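Local structure of methionine gamma-lyase (Trichomonas vaginalis, 1E5F) at residues V81-G86 with T241-S246; S85-I90 with G112-L117; G101-S106 with G126-F131; S106-Y111 with E363-T368; A183-C188 with V203-T208. The protein belongs to the Cys/Met metabolism family of PLP-dependent enzymes and holds its pyridoxal-5'-phosphate in a site to which two subunits contribute. One frame throughout, in Å; residues are numbered along the deposited sequence.

Contact 1 (V81-G86 with T241-S246). With PLP (pyridoxal-5'-phosphate), chain C; GOL (glycerol), chain G.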
# COMPACT_ATOMS: atom_id res chain seq x y z
N VAL A 81 -22.85 1.39 2.59
CA VAL A 81 -22.17 0.35 1.86
C VAL A 81 -21.15 1.04 0.90
O VAL A 81 -21.56 1.95 0.19
CB VAL A 81 -23.12 -0.48 1.02
CG1 VAL A 81 -22.40 -1.47 0.17
CG2 VAL A 81 -24.15 -1.15 2.00
N ALA A 82 -19.89 0.62 1.04
CA ALA A 82 -18.86 1.19 0.18
C ALA A 82 -18.61 0.35 -1.02
O ALA A 82 -18.93 -0.83 -0.99
CB ALA A 82 -17.50 1.31 0.89
N THR A 83 -18.22 0.94 -2.14
CA THR A 83 -18.08 0.19 -3.32
C THR A 83 -16.78 0.66 -4.03
O THR A 83 -16.15 1.60 -3.57
CB THR A 83 -19.21 0.35 -4.33
OG1 THR A 83 -19.15 1.67 -4.91
CG2 THR A 83 -20.57 -0.01 -3.76
N SER A 84 -16.49 -0.08 -5.11
CA SER A 84 -15.26 0.17 -5.83
C SER A 84 -15.45 1.17 -6.97
O SER A 84 -14.46 1.37 -7.61
CB SER A 84 -14.53 -1.12 -6.21
OG SER A 84 -15.12 -1.59 -7.42
N SER A 85 -16.50 1.97 -7.04
CA SER A 85 -16.60 3.12 -7.92
C SER A 85 -18.00 3.74 -7.64
O SER A 85 -18.88 3.06 -7.13
CB SER A 85 -16.51 2.91 -9.41
OG SER A 85 -17.57 1.99 -9.82
N GLY A 86 -18.07 5.03 -7.93
CA GLY A 86 -19.37 5.70 -7.83
C GLY A 86 -20.35 4.98 -8.77
O GLY A 86 -21.47 4.81 -8.30
N THR A 241 -23.15 -6.67 -8.91
CA THR A 241 -22.07 -5.85 -9.53
C THR A 241 -20.72 -6.48 -9.19
O THR A 241 -19.77 -6.16 -9.90
CB THR A 241 -22.09 -4.43 -9.05
OG1 THR A 241 -21.85 -4.43 -7.69
CG2 THR A 241 -23.41 -3.71 -9.32
N GLY A 242 -20.53 -7.01 -7.98
CA GLY A 242 -19.17 -7.47 -7.62
C GLY A 242 -18.27 -6.27 -7.49
O GLY A 242 -17.03 -6.37 -7.60
N SER A 243 -18.87 -5.15 -7.06
CA SER A 243 -18.12 -3.91 -6.93
C SER A 243 -17.55 -3.84 -5.55
O SER A 243 -18.07 -3.21 -4.66
CB SER A 243 -19.10 -2.70 -7.20
OG SER A 243 -18.27 -1.52 -7.35
N VAL A 244 -16.53 -4.64 -5.26
CA VAL A 244 -16.01 -4.79 -3.94
C VAL A 244 -14.79 -3.84 -3.74
O VAL A 244 -13.74 -4.07 -4.36
CB VAL A 244 -15.56 -6.27 -3.85
CG1 VAL A 244 -14.83 -6.42 -2.53
CG2 VAL A 244 -16.74 -7.23 -3.90
N ILE A 245 -14.90 -2.95 -2.79
CA ILE A 245 -13.77 -2.00 -2.55
C ILE A 245 -12.58 -2.76 -2.00
O ILE A 245 -12.69 -3.62 -1.13
CB ILE A 245 -14.18 -0.81 -1.71
CG1 ILE A 245 -13.17 0.33 -1.61
CG2 ILE A 245 -14.57 -1.28 -0.31
CD1 ILE A 245 -13.67 1.65 -0.93
N SER A 246 -11.43 -2.38 -2.35
CA SER A 246 -10.13 -2.83 -1.76
C SER A 246 -10.10 -2.25 -0.34
O SER A 246 -10.14 -1.04 -0.21
CB SER A 246 -8.95 -2.16 -2.44
OG SER A 246 -7.69 -2.45 -1.78
N1 PLP C . -21.66 10.55 -9.48
C2 PLP C . -21.37 11.77 -9.99
C2A PLP C . -21.97 13.10 -9.70
C3 PLP C . -20.04 11.77 -10.50
O3 PLP C . -19.59 12.98 -10.92
C4 PLP C . -19.33 10.63 -10.81
C4A PLP C . -18.07 10.96 -11.71
C5 PLP C . -19.96 9.44 -10.70
C6 PLP C . -21.20 9.41 -10.05
C5A PLP C . -19.30 8.13 -10.96
O4P PLP C . -18.27 7.87 -9.90
P PLP C . -17.03 6.95 -10.28
O1P PLP C . -16.32 7.76 -11.29
O2P PLP C . -16.34 6.86 -8.99
O3P PLP C . -17.50 5.60 -10.86
C1 GOL G . -17.28 -4.34 -0.64
O1 GOL G . -17.45 -3.12 -1.41
C2 GOL G . -17.59 -4.13 0.88
O2 GOL G . -17.00 -5.14 1.73
C3 GOL G . -19.12 -4.34 1.12
O3 GOL G . -19.14 -5.79 0.86
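S243 turns its hydroxyl toward S84, where the chain leaves strand 79-83. The N-H of S84 is given to S243 OG over 3.2 Å, a bent bond of 141° at the hydrogen. With its OG anti to the backbone N (chi1 -167°), S243 extends from the loop as far as T83, whose CB lies 3.7 Å from that oxygen. S84 OG and S243 OG are also 3.2 Å apart, and both have partners across the interface with the second subunit: S84 OG is hydrogen-bonded to S84 OG of that subunit, and S243 OG to its G242 O. I245 runs alongside the end of the strand. Its CB, CG1 and CD1 all lie against one carbonyl, CD1 coming within 3.6 Å of T83 O, while the other branch, CG2, meets A82 CB at 4.1 Å. A glycerol spans the two backbones beside it, its O1 accepting from I245 N (2.9 Å) and donating to A82 O (2.8 Å). Beyond S84 the chain folds back: T83 OG1 donates to S85 O over 2.6 Å from above the carbonyl plane, and the next residue, G86, gives its N-H to the PLP phosphate. Loop 241-246 packs against this turn at the subunit interface. A strand whose following turn opens a helix at the cofactor phosphate is characteristic of fold type I PLP enzymes.

Contact 2 (S85-I90 with G112-L117); sequences SGMGAI and GCTHAL. With PLP (pyridoxal-5'-phosphate), chain C.
M87 curls its thioether toward C113 and T114, bridging two helix segments whose axes pass 10.6 Å apart at 36°. CG stands anti to the carbonyl carbon (chi1 -70°), and bends at chi2 and chi3 bring the sulfur round: SD lies 3.8 Å from C113 CB and slants across T114, while CE settles 3.6 Å from C113 O. The same methyl faces L117 CD2 at 4.1 Å. One turn on, I90 splits its branches between two partners. CD1 meets T114 OG1 at 3.8 Å, the two side chains being roughly perpendicular, and CG2 touches L117 CD2 at 4.0 Å. I90 CD1 also approaches the PLP ring at C6. The start of helix 86-97 is polar: S85 OG caps G88 N and is also bonded to G242 O of the second subunit, and M87 N donates almost straight to PLP O3P over 2.8 Å. Dispersion and shape therefore hold the two helices together, whereas directional bonding goes to the phosphate, whose charge the helix N-terminus probably stabilises.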
# COMPACT_ATOMS: atom_id res chain seq x y z
N SER A 85 -16.50 1.97 -7.04
CA SER A 85 -16.60 3.12 -7.92
C SER A 85 -18.00 3.74 -7.64
O SER A 85 -18.88 3.06 -7.13
CB SER A 85 -16.51 2.91 -9.41
OG SER A 85 -17.57 1.99 -9.82
N GLY A 86 -18.07 5.03 -7.93
CA GLY A 86 -19.37 5.70 -7.83
C GLY A 86 -20.35 4.98 -8.77
O GLY A 86 -21.47 4.81 -8.30
N MET A 87 -19.96 4.60 -10.03
CA MET A 87 -20.97 3.89 -10.81
C MET A 87 -21.49 2.65 -10.10
O MET A 87 -22.63 2.20 -10.16
CB MET A 87 -20.35 3.57 -12.21
CG MET A 87 -20.13 4.82 -13.14
SD MET A 87 -21.63 5.96 -13.01
CE MET A 87 -22.85 4.79 -13.68
N GLY A 88 -20.51 1.95 -9.40
CA GLY A 88 -20.89 0.70 -8.70
C GLY A 88 -21.87 0.97 -7.58
O GLY A 88 -22.72 0.13 -7.30
N ALA A 89 -21.72 2.09 -6.87
CA ALA A 89 -22.71 2.42 -5.85
C ALA A 89 -24.12 2.67 -6.45
O ALA A 89 -25.11 2.13 -5.97
CB ALA A 89 -22.30 3.68 -5.17
N ILE A 90 -24.16 3.43 -7.55
CA ILE A 90 -25.41 3.69 -8.23
C ILE A 90 -26.03 2.37 -8.78
O ILE A 90 -27.25 2.17 -8.64
CB ILE A 90 -25.21 4.69 -9.37
CG1 ILE A 90 -24.74 6.06 -8.75
CG2 ILE A 90 -26.60 4.88 -10.03
CD1 ILE A 90 -24.02 6.98 -9.68
N GLY A 112 -22.60 12.02 -17.10
CA GLY A 112 -22.70 11.25 -18.35
C GLY A 112 -22.94 9.76 -18.19
O GLY A 112 -23.92 9.26 -18.73
N CYS A 113 -22.08 9.05 -17.47
CA CYS A 113 -22.12 7.65 -17.23
C CYS A 113 -23.37 7.18 -16.52
O CYS A 113 -23.95 6.11 -16.82
CB CYS A 113 -20.78 7.20 -16.51
SG CYS A 113 -19.36 7.63 -17.62
N THR A 114 -23.92 7.91 -15.60
CA THR A 114 -25.17 7.46 -15.03
C THR A 114 -26.34 7.50 -16.02
O THR A 114 -27.26 6.64 -16.14
CB THR A 114 -25.46 8.47 -13.91
OG1 THR A 114 -24.32 8.60 -13.10
CG2 THR A 114 -26.69 7.98 -13.21
N HIS A 115 -26.31 8.56 -16.85
CA HIS A 115 -27.32 8.74 -17.90
C HIS A 115 -27.25 7.56 -18.86
O HIS A 115 -28.30 6.99 -19.15
CB HIS A 115 -26.96 10.04 -18.70
CG HIS A 115 -28.18 10.55 -19.45
ND1 HIS A 115 -28.54 9.96 -20.74
CD2 HIS A 115 -29.06 11.53 -19.14
CE1 HIS A 115 -29.64 10.65 -21.07
NE2 HIS A 115 -29.99 11.55 -20.14
N ALA A 116 -26.01 7.13 -19.24
CA ALA A 116 -25.98 5.95 -20.10
C ALA A 116 -26.51 4.73 -19.45
O ALA A 116 -27.16 3.86 -20.03
CB ALA A 116 -24.53 5.68 -20.57
N LEU A 117 -26.13 4.52 -18.19
CA LEU A 117 -26.60 3.31 -17.44
C LEU A 117 -28.17 3.28 -17.49
O LEU A 117 -28.76 2.28 -17.68
CB LEU A 117 -26.27 3.46 -15.93
CG LEU A 117 -26.85 2.50 -14.94
CD1 LEU A 117 -26.37 1.00 -15.15
CD2 LEU A 117 -26.48 2.88 -13.52
N1 PLP C . -21.66 10.55 -9.48
C2 PLP C . -21.37 11.77 -9.99
C2A PLP C . -21.97 13.10 -9.70
C3 PLP C . -20.04 11.77 -10.50
O3 PLP C . -19.59 12.98 -10.92
C4 PLP C . -19.33 10.63 -10.81
C4A PLP C . -18.07 10.96 -11.71
C5 PLP C . -19.96 9.44 -10.70
C6 PLP C . -21.20 9.41 -10.05
C5A PLP C . -19.30 8.13 -10.96
O4P PLP C . -18.27 7.87 -9.90
P PLP C . -17.03 6.95 -10.28
O1P PLP C . -16.32 7.76 -11.29
O2P PLP C . -16.34 6.86 -8.99
O3P PLP C . -17.50 5.60 -10.86

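Contact 3 (G101-S106 with G126-F131); sequences GDHLIS and GIQVDF
Strands 103-106 and 128-131 run parallel, their axes 16° apart, with H103, L104, I105 and S106 paired in turn with Q128, V129, D130 and F131. They are the two strands of a beta-alpha-beta crossover that passes through helix 112-124 and forms one edge of the seven-stranded sheet. The ladder alternates: D102 O accepts from Q128 N (2.8 Å), L104 N reaches Q128 O (2.6 Å), L104 O receives D130 N (3.1 Å), and S106 N closes on D130 O (3.0 Å). Toward the helix, L104 and V129 lie side by side and point the same way, CD2 of the leucine 4.0 Å from CG1 of the valine. V129 CG1 also sits over one face of the F131 ring, a ring that stacks on H115 of the crossing helix. The opposite face carries I105 and the polar H103, Q128 and D130. H103 ND1 is held by T148, and the imidazole edge is turned to D130: NE2 donates to D130 OD2 over 2.8 Å, meeting that oxygen on its anti side with ring and carboxylate planes 64° apart.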
# COMPACT_ATOMS: atom_id res chain seq x y z
N GLY A 101 -39.95 -4.22 -15.93
CA GLY A 101 -41.34 -3.91 -15.55
C GLY A 101 -41.42 -2.76 -14.57
O GLY A 101 -42.47 -2.04 -14.67
N ASP A 102 -40.36 -2.49 -13.73
CA ASP A 102 -40.53 -1.29 -12.91
C ASP A 102 -40.30 -0.03 -13.75
O ASP A 102 -39.84 -0.02 -14.91
CB ASP A 102 -39.47 -1.33 -11.81
CG ASP A 102 -39.75 -2.43 -10.82
OD1 ASP A 102 -40.91 -2.91 -10.79
OD2 ASP A 102 -38.77 -2.73 -10.10
N HIS A 103 -40.60 1.11 -13.06
CA HIS A 103 -40.40 2.39 -13.76
C HIS A 103 -39.41 3.24 -13.00
O HIS A 103 -39.46 3.22 -11.75
CB HIS A 103 -41.69 3.16 -13.95
CG HIS A 103 -41.60 4.51 -14.57
ND1 HIS A 103 -42.26 5.59 -13.90
CD2 HIS A 103 -41.15 4.96 -15.74
CE1 HIS A 103 -42.06 6.67 -14.70
NE2 HIS A 103 -41.36 6.31 -15.83
N LEU A 104 -38.61 3.99 -13.78
CA LEU A 104 -37.67 4.86 -13.14
C LEU A 104 -37.76 6.32 -13.62
O LEU A 104 -37.69 6.54 -14.76
CB LEU A 104 -36.19 4.30 -13.19
CG LEU A 104 -35.19 5.38 -12.59
CD1 LEU A 104 -33.94 4.64 -12.02
CD2 LEU A 104 -34.55 6.33 -13.58
N ILE A 105 -37.83 7.29 -12.72
CA ILE A 105 -37.82 8.69 -13.14
C ILE A 105 -36.47 9.32 -12.75
O ILE A 105 -35.99 9.22 -11.62
CB ILE A 105 -38.94 9.45 -12.33
CG1 ILE A 105 -40.28 9.03 -12.89
CG2 ILE A 105 -38.82 10.97 -12.55
CD1 ILE A 105 -41.43 9.57 -12.04
N SER A 106 -35.78 10.01 -13.59
CA SER A 106 -34.56 10.66 -13.31
C SER A 106 -34.51 12.08 -13.88
O SER A 106 -35.02 12.35 -14.94
CB SER A 106 -33.44 9.92 -14.05
OG SER A 106 -32.16 10.56 -14.00
N GLY A 126 -35.61 -4.29 -19.33
CA GLY A 126 -37.06 -4.22 -19.28
C GLY A 126 -37.55 -3.14 -18.28
O GLY A 126 -38.63 -3.31 -17.68
N ILE A 127 -36.62 -2.26 -17.84
CA ILE A 127 -37.04 -1.24 -16.88
C ILE A 127 -37.55 -0.09 -17.71
O ILE A 127 -36.80 0.18 -18.65
CB ILE A 127 -35.90 -0.84 -15.89
CG1 ILE A 127 -35.76 -2.03 -14.90
CG2 ILE A 127 -36.17 0.34 -15.03
CD1 ILE A 127 -34.33 -2.04 -14.41
N GLN A 128 -38.61 0.62 -17.31
CA GLN A 128 -38.88 1.86 -18.05
C GLN A 128 -38.24 3.09 -17.41
O GLN A 128 -38.24 3.22 -16.22
CB GLN A 128 -40.40 2.06 -18.19
CG GLN A 128 -41.20 0.79 -18.35
CD GLN A 128 -42.68 0.92 -18.01
OE1 GLN A 128 -43.41 -0.04 -17.69
NE2 GLN A 128 -43.32 2.03 -17.94
N VAL A 129 -37.69 4.01 -18.20
CA VAL A 129 -37.06 5.17 -17.68
C VAL A 129 -37.57 6.47 -18.32
O VAL A 129 -37.51 6.56 -19.54
CB VAL A 129 -35.53 5.02 -18.06
CG1 VAL A 129 -34.70 6.17 -17.61
CG2 VAL A 129 -34.96 3.78 -17.38
N ASP A 130 -37.91 7.57 -17.64
CA ASP A 130 -38.06 8.85 -18.30
C ASP A 130 -37.11 9.87 -17.61
O ASP A 130 -36.98 9.89 -16.36
CB ASP A 130 -39.45 9.50 -17.95
CG ASP A 130 -40.53 8.64 -18.65
OD1 ASP A 130 -40.55 8.54 -19.87
OD2 ASP A 130 -41.24 7.82 -18.13
N PHE A 131 -36.46 10.67 -18.42
CA PHE A 131 -35.62 11.72 -18.05
C PHE A 131 -36.38 13.03 -18.08
O PHE A 131 -37.04 13.27 -19.13
CB PHE A 131 -34.54 11.84 -19.12
CG PHE A 131 -33.54 10.69 -19.07
CD1 PHE A 131 -32.64 10.56 -18.02
CD2 PHE A 131 -33.55 9.75 -20.10
CE1 PHE A 131 -31.73 9.52 -18.09
CE2 PHE A 131 -32.56 8.81 -20.23
CZ PHE A 131 -31.69 8.64 -19.13

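Contact 4 (S106-Y111 with E363-T368). With PLP (pyridoxal-5'-phosphate), chain C.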
# COMPACT_ATOMS: atom_id res chain seq x y z
N SER A 106 -35.78 10.01 -13.59
CA SER A 106 -34.56 10.66 -13.31
C SER A 106 -34.51 12.08 -13.88
O SER A 106 -35.02 12.35 -14.94
CB SER A 106 -33.44 9.92 -14.05
OG SER A 106 -32.16 10.56 -14.00
N ASP A 107 -33.62 12.81 -13.26
CA ASP A 107 -33.41 14.16 -13.73
C ASP A 107 -32.58 13.92 -14.98
O ASP A 107 -31.89 12.91 -15.01
CB ASP A 107 -32.70 15.08 -12.76
CG ASP A 107 -32.84 16.55 -13.21
OD1 ASP A 107 -32.02 16.95 -14.05
OD2 ASP A 107 -33.72 17.28 -12.77
N GLU A 108 -32.99 14.68 -15.97
CA GLU A 108 -32.22 14.58 -17.20
C GLU A 108 -30.82 15.10 -17.06
O GLU A 108 -30.05 14.85 -17.97
CB GLU A 108 -33.09 15.44 -18.19
CG GLU A 108 -33.03 16.95 -17.87
CD GLU A 108 -33.83 17.79 -18.91
OE1 GLU A 108 -34.14 17.36 -20.03
OE2 GLU A 108 -34.13 18.97 -18.66
N CYS A 109 -30.48 16.02 -16.12
CA CYS A 109 -29.10 16.46 -16.12
C CYS A 109 -28.35 15.65 -15.07
O CYS A 109 -28.41 16.03 -13.84
CB CYS A 109 -28.97 17.96 -15.90
SG CYS A 109 -27.26 18.57 -15.99
N LEU A 110 -27.55 14.73 -15.45
CA LEU A 110 -26.81 13.73 -14.70
C LEU A 110 -25.37 13.70 -15.24
O LEU A 110 -24.97 14.05 -16.38
CB LEU A 110 -27.43 12.39 -15.13
CG LEU A 110 -28.36 11.56 -14.29
CD1 LEU A 110 -29.09 12.47 -13.25
CD2 LEU A 110 -29.43 10.84 -15.06
N TYR A 111 -24.56 13.18 -14.36
CA TYR A 111 -23.27 12.64 -14.86
C TYR A 111 -23.52 11.87 -16.18
O TYR A 111 -24.31 10.96 -16.33
CB TYR A 111 -22.65 11.84 -13.74
CG TYR A 111 -21.31 11.31 -14.14
CD1 TYR A 111 -20.38 12.04 -14.85
CD2 TYR A 111 -20.97 9.99 -13.82
CE1 TYR A 111 -19.15 11.52 -15.21
CE2 TYR A 111 -19.72 9.48 -14.14
CZ TYR A 111 -18.81 10.21 -14.84
OH TYR A 111 -17.59 9.69 -15.17
N GLU A 363 -27.94 19.03 -25.02
CA GLU A 363 -28.44 20.37 -25.28
C GLU A 363 -29.70 20.59 -24.52
O GLU A 363 -29.72 21.60 -23.81
CB GLU A 363 -28.39 20.71 -26.77
CG GLU A 363 -26.90 20.89 -27.14
CD GLU A 363 -26.74 20.78 -28.63
OE1 GLU A 363 -27.60 20.08 -29.22
OE2 GLU A 363 -25.85 21.38 -29.29
N ALA A 364 -30.61 19.62 -24.45
CA ALA A 364 -31.84 19.83 -23.66
C ALA A 364 -31.60 20.12 -22.19
O ALA A 364 -32.25 20.95 -21.54
CB ALA A 364 -32.72 18.59 -23.88
N ALA A 365 -30.51 19.51 -21.65
CA ALA A 365 -30.14 19.81 -20.27
C ALA A 365 -29.24 21.00 -20.05
O ALA A 365 -28.80 21.28 -18.93
CB ALA A 365 -29.53 18.54 -19.58
N GLY A 366 -28.88 21.77 -21.07
CA GLY A 366 -28.16 23.01 -20.89
C GLY A 366 -26.67 22.74 -21.04
O GLY A 366 -25.91 23.63 -20.66
N ILE A 367 -26.32 21.56 -21.52
CA ILE A 367 -24.84 21.41 -21.65
C ILE A 367 -24.51 21.96 -23.00
O ILE A 367 -24.86 21.26 -23.97
CB ILE A 367 -24.43 19.98 -21.34
CG1 ILE A 367 -24.75 19.73 -19.83
CG2 ILE A 367 -22.97 19.73 -21.68
CD1 ILE A 367 -25.02 18.23 -19.66
N THR A 368 -23.97 23.12 -23.26
CA THR A 368 -23.66 23.68 -24.57
C THR A 368 -22.24 23.27 -24.83
O THR A 368 -21.51 22.98 -23.89
CB THR A 368 -23.62 25.22 -24.54
OG1 THR A 368 -22.45 25.82 -23.91
CG2 THR A 368 -24.81 25.79 -23.76
N1 PLP C . -21.66 10.55 -9.48
C2 PLP C . -21.37 11.77 -9.99
C2A PLP C . -21.97 13.10 -9.70
C3 PLP C . -20.04 11.77 -10.50
O3 PLP C . -19.59 12.98 -10.92
C4 PLP C . -19.33 10.63 -10.81
C4A PLP C . -18.07 10.96 -11.71
C5 PLP C . -19.96 9.44 -10.70
C6 PLP C . -21.20 9.41 -10.05
C5A PLP C . -19.30 8.13 -10.96
O4P PLP C . -18.27 7.87 -9.90
P PLP C . -17.03 6.95 -10.28
O1P PLP C . -16.32 7.76 -11.29
O2P PLP C . -16.34 6.86 -8.99
O3P PLP C . -17.50 5.60 -10.86
O HOH W 1 -35.42 20.27 -21.36
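C109 and A365 bring the two backbones closest, CA to CA 5.4 Å, where the loop after strand 103-107 passes the end of helix 359-364. That helix stops in a Schellman motif at G366, whose N-H returns to E363 O and whose positive phi turns the chain away. On the facing loop an Asx turn fixes the bend: D107 OD1 accepts from C109 N over 2.7 Å, and the same carboxylate is paired with K162 and bonded to T134. The side chains meet through small groups. A365 CB packs on C109 CB at 3.8 Å. E108 CG takes the position between backbone N and carbonyl carbon (chi1 70°), and the extended chain beyond it brings OE2 to 4.0 Å from A364 O, with a water long from both, 3.3 Å from E108 OE2 and 3.2 Å from A364 O. The contact joins the PLP-binding sheet to the chain leading into strand 371-375 of the smaller sheet; a large and a small domain of this kind are usual in fold type I enzymes. At the far end of the loop Y111 lays a ring face against the cofactor: PLP C4A stands 3.2 Å above its plane, toward the rim, and Y111 CD2 is 3.3 Å from PLP C5.

Contact 5 (A183-C188 with V203-T208); sequences ADNTFC and VVHSAT. With PLP (pyridoxal-5'-phosphate), chain C.
Backbone bonds first pair A183 with V203 and D184 with V204 in parallel: V204 N donates to A183 O (3.0 Å), and V204 O takes N185 N. Beyond N185 N a side chain takes up the pairing, T186 OG1 accepting from S206 N over 2.9 Å at 154°. That hydroxyl in turn donates to D184 OD1 at 2.5 Å, on the syn side of the carboxylate, while T186 N reaches the same oxygen nearly along its C-O bond and closes an Asx turn. D184 is thereby gripped twice through OD1, and its other oxygen, OD2, lies 2.6 Å from PLP N1. An aspartate facing the pyridine nitrogen is a hallmark of fold type I PLP enzymes. The phosphate end of the cofactor is met from 203-208: T208 OG1 donates to PLP O2P over 2.8 Å, and S206 OG has both O2P and O4P within bonding distance of its single proton. Apolar and flat groups fill the sides of the strand pair. V204 CG2 touches D184 CB at 3.8 Å, and V203 CG1 presses on N185 CB at 3.4 Å. N185 and H205 lie side by side, amide and imidazole planes 55° apart, with H205 CE1 3.6 Å from N185 CB; N185 ND2 and H205 NE2 share E75 OE2, and a water links H205 ND1 to T186 O.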
# COMPACT_ATOMS: atom_id res chain seq x y z
N ALA A 183 -30.65 10.44 -4.04
CA ALA A 183 -29.95 11.70 -4.41
C ALA A 183 -28.43 11.46 -4.55
O ALA A 183 -27.91 10.70 -3.68
CB ALA A 183 -30.29 12.65 -3.32
N ASP A 184 -27.90 11.80 -5.74
CA ASP A 184 -26.39 11.64 -5.77
C ASP A 184 -25.74 12.87 -5.17
O ASP A 184 -25.88 13.99 -5.66
CB ASP A 184 -25.95 11.43 -7.21
CG ASP A 184 -24.45 11.22 -7.39
OD1 ASP A 184 -23.66 11.75 -6.61
OD2 ASP A 184 -24.04 10.82 -8.53
N ASN A 185 -25.14 12.81 -3.97
CA ASN A 185 -24.66 13.93 -3.17
C ASN A 185 -23.22 14.22 -3.36
O ASN A 185 -22.50 14.83 -2.59
CB ASN A 185 -25.01 13.61 -1.67
CG ASN A 185 -24.91 14.81 -0.72
OD1 ASN A 185 -25.23 15.96 -1.15
ND2 ASN A 185 -24.47 14.69 0.55
N THR A 186 -22.67 13.74 -4.49
CA THR A 186 -21.20 13.81 -4.68
C THR A 186 -20.63 15.22 -4.59
O THR A 186 -19.68 15.47 -3.89
CB THR A 186 -20.85 13.19 -6.03
OG1 THR A 186 -21.19 11.78 -6.10
CG2 THR A 186 -19.39 13.31 -6.42
N PHE A 187 -21.26 16.14 -5.30
CA PHE A 187 -20.79 17.51 -5.43
C PHE A 187 -20.93 18.28 -4.16
O PHE A 187 -20.05 19.10 -3.94
CB PHE A 187 -21.60 18.27 -6.50
CG PHE A 187 -21.19 18.03 -7.90
CD1 PHE A 187 -20.43 16.91 -8.26
CD2 PHE A 187 -21.62 18.93 -8.89
CE1 PHE A 187 -19.99 16.84 -9.57
CE2 PHE A 187 -21.25 18.79 -10.20
CZ PHE A 187 -20.34 17.78 -10.53
N CYS A 188 -21.78 17.82 -3.26
CA CYS A 188 -21.79 18.52 -2.00
C CYS A 188 -20.89 17.89 -0.97
O CYS A 188 -20.25 18.63 -0.16
CB CYS A 188 -23.22 18.54 -1.47
SG CYS A 188 -24.41 19.58 -2.40
N VAL A 203 -28.83 7.94 -0.39
CA VAL A 203 -27.86 8.91 -0.82
C VAL A 203 -26.66 8.16 -1.34
O VAL A 203 -26.10 7.34 -0.61
CB VAL A 203 -27.37 9.85 0.33
CG1 VAL A 203 -26.30 10.83 -0.16
CG2 VAL A 203 -28.54 10.60 0.94
N VAL A 204 -26.22 8.46 -2.56
CA VAL A 204 -25.05 7.83 -3.16
C VAL A 204 -23.97 8.88 -3.40
O VAL A 204 -24.21 10.10 -3.51
CB VAL A 204 -25.38 7.09 -4.43
CG1 VAL A 204 -26.37 5.88 -4.36
CG2 VAL A 204 -25.94 8.08 -5.47
N HIS A 205 -22.68 8.39 -3.46
CA HIS A 205 -21.53 9.24 -3.71
C HIS A 205 -20.51 8.52 -4.58
O HIS A 205 -20.29 7.35 -4.47
CB HIS A 205 -20.58 9.59 -2.51
CG HIS A 205 -21.27 10.45 -1.47
ND1 HIS A 205 -21.13 11.82 -1.50
CD2 HIS A 205 -22.07 10.16 -0.43
CE1 HIS A 205 -21.87 12.33 -0.48
NE2 HIS A 205 -22.40 11.29 0.20
N SER A 206 -19.81 9.38 -5.27
CA SER A 206 -18.59 8.97 -5.94
C SER A 206 -17.60 9.46 -4.88
O SER A 206 -17.29 10.65 -4.73
CB SER A 206 -18.25 9.55 -7.29
OG SER A 206 -16.92 9.21 -7.68
N ALA A 207 -17.06 8.53 -4.10
CA ALA A 207 -16.07 8.90 -3.08
C ALA A 207 -14.71 9.12 -3.78
O ALA A 207 -13.89 9.87 -3.26
CB ALA A 207 -15.85 7.76 -2.02
N THR A 208 -14.58 8.83 -5.10
CA THR A 208 -13.42 9.17 -5.82
C THR A 208 -13.25 10.71 -5.85
O THR A 208 -12.15 11.25 -6.21
CB THR A 208 -13.62 8.89 -7.32
OG1 THR A 208 -14.22 7.62 -7.36
CG2 THR A 208 -12.42 9.09 -8.21
N1 PLP C . -21.66 10.55 -9.48
C2 PLP C . -21.37 11.77 -9.99
C2A PLP C . -21.97 13.10 -9.70
C3 PLP C . -20.04 11.77 -10.50
O3 PLP C . -19.59 12.98 -10.92
C4 PLP C . -19.33 10.63 -10.81
C4A PLP C . -18.07 10.96 -11.71
C5 PLP C . -19.96 9.44 -10.70
C6 PLP C . -21.20 9.41 -10.05
C5A PLP C . -19.30 8.13 -10.96
O4P PLP C . -18.27 7.87 -9.90
P PLP C . -17.03 6.95 -10.28
O1P PLP C . -16.32 7.76 -11.29
O2P PLP C . -16.34 6.86 -8.99
O3P PLP C . -17.50 5.60 -10.86
O HOH W 2 -19.15 13.80 -1.87

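Overall arrangement
Contacts 1, 2 and 5, all buried, meet the cofactor, and Y111 of the partly buried contact 4 lies against it; contact 3, also partly buried, is more remote. Contacts 1 and 2 share S85 and G86 and both reach the second subunit, the first through serine hydroxyls, the second through S85 and the packing of M87 and C113 on K238 of that subunit; within contact 2 the chemistry is apolar. I90 and G86 join contact 2 to contact 5. Contacts 3 and 5 are both parallel strand pairs of the seven-stranded sheet: the outer one carries a histidine-carboxylate bond, the inner one groups that face PLP. Contacts 3 and 4 share S106 on strand 103-107.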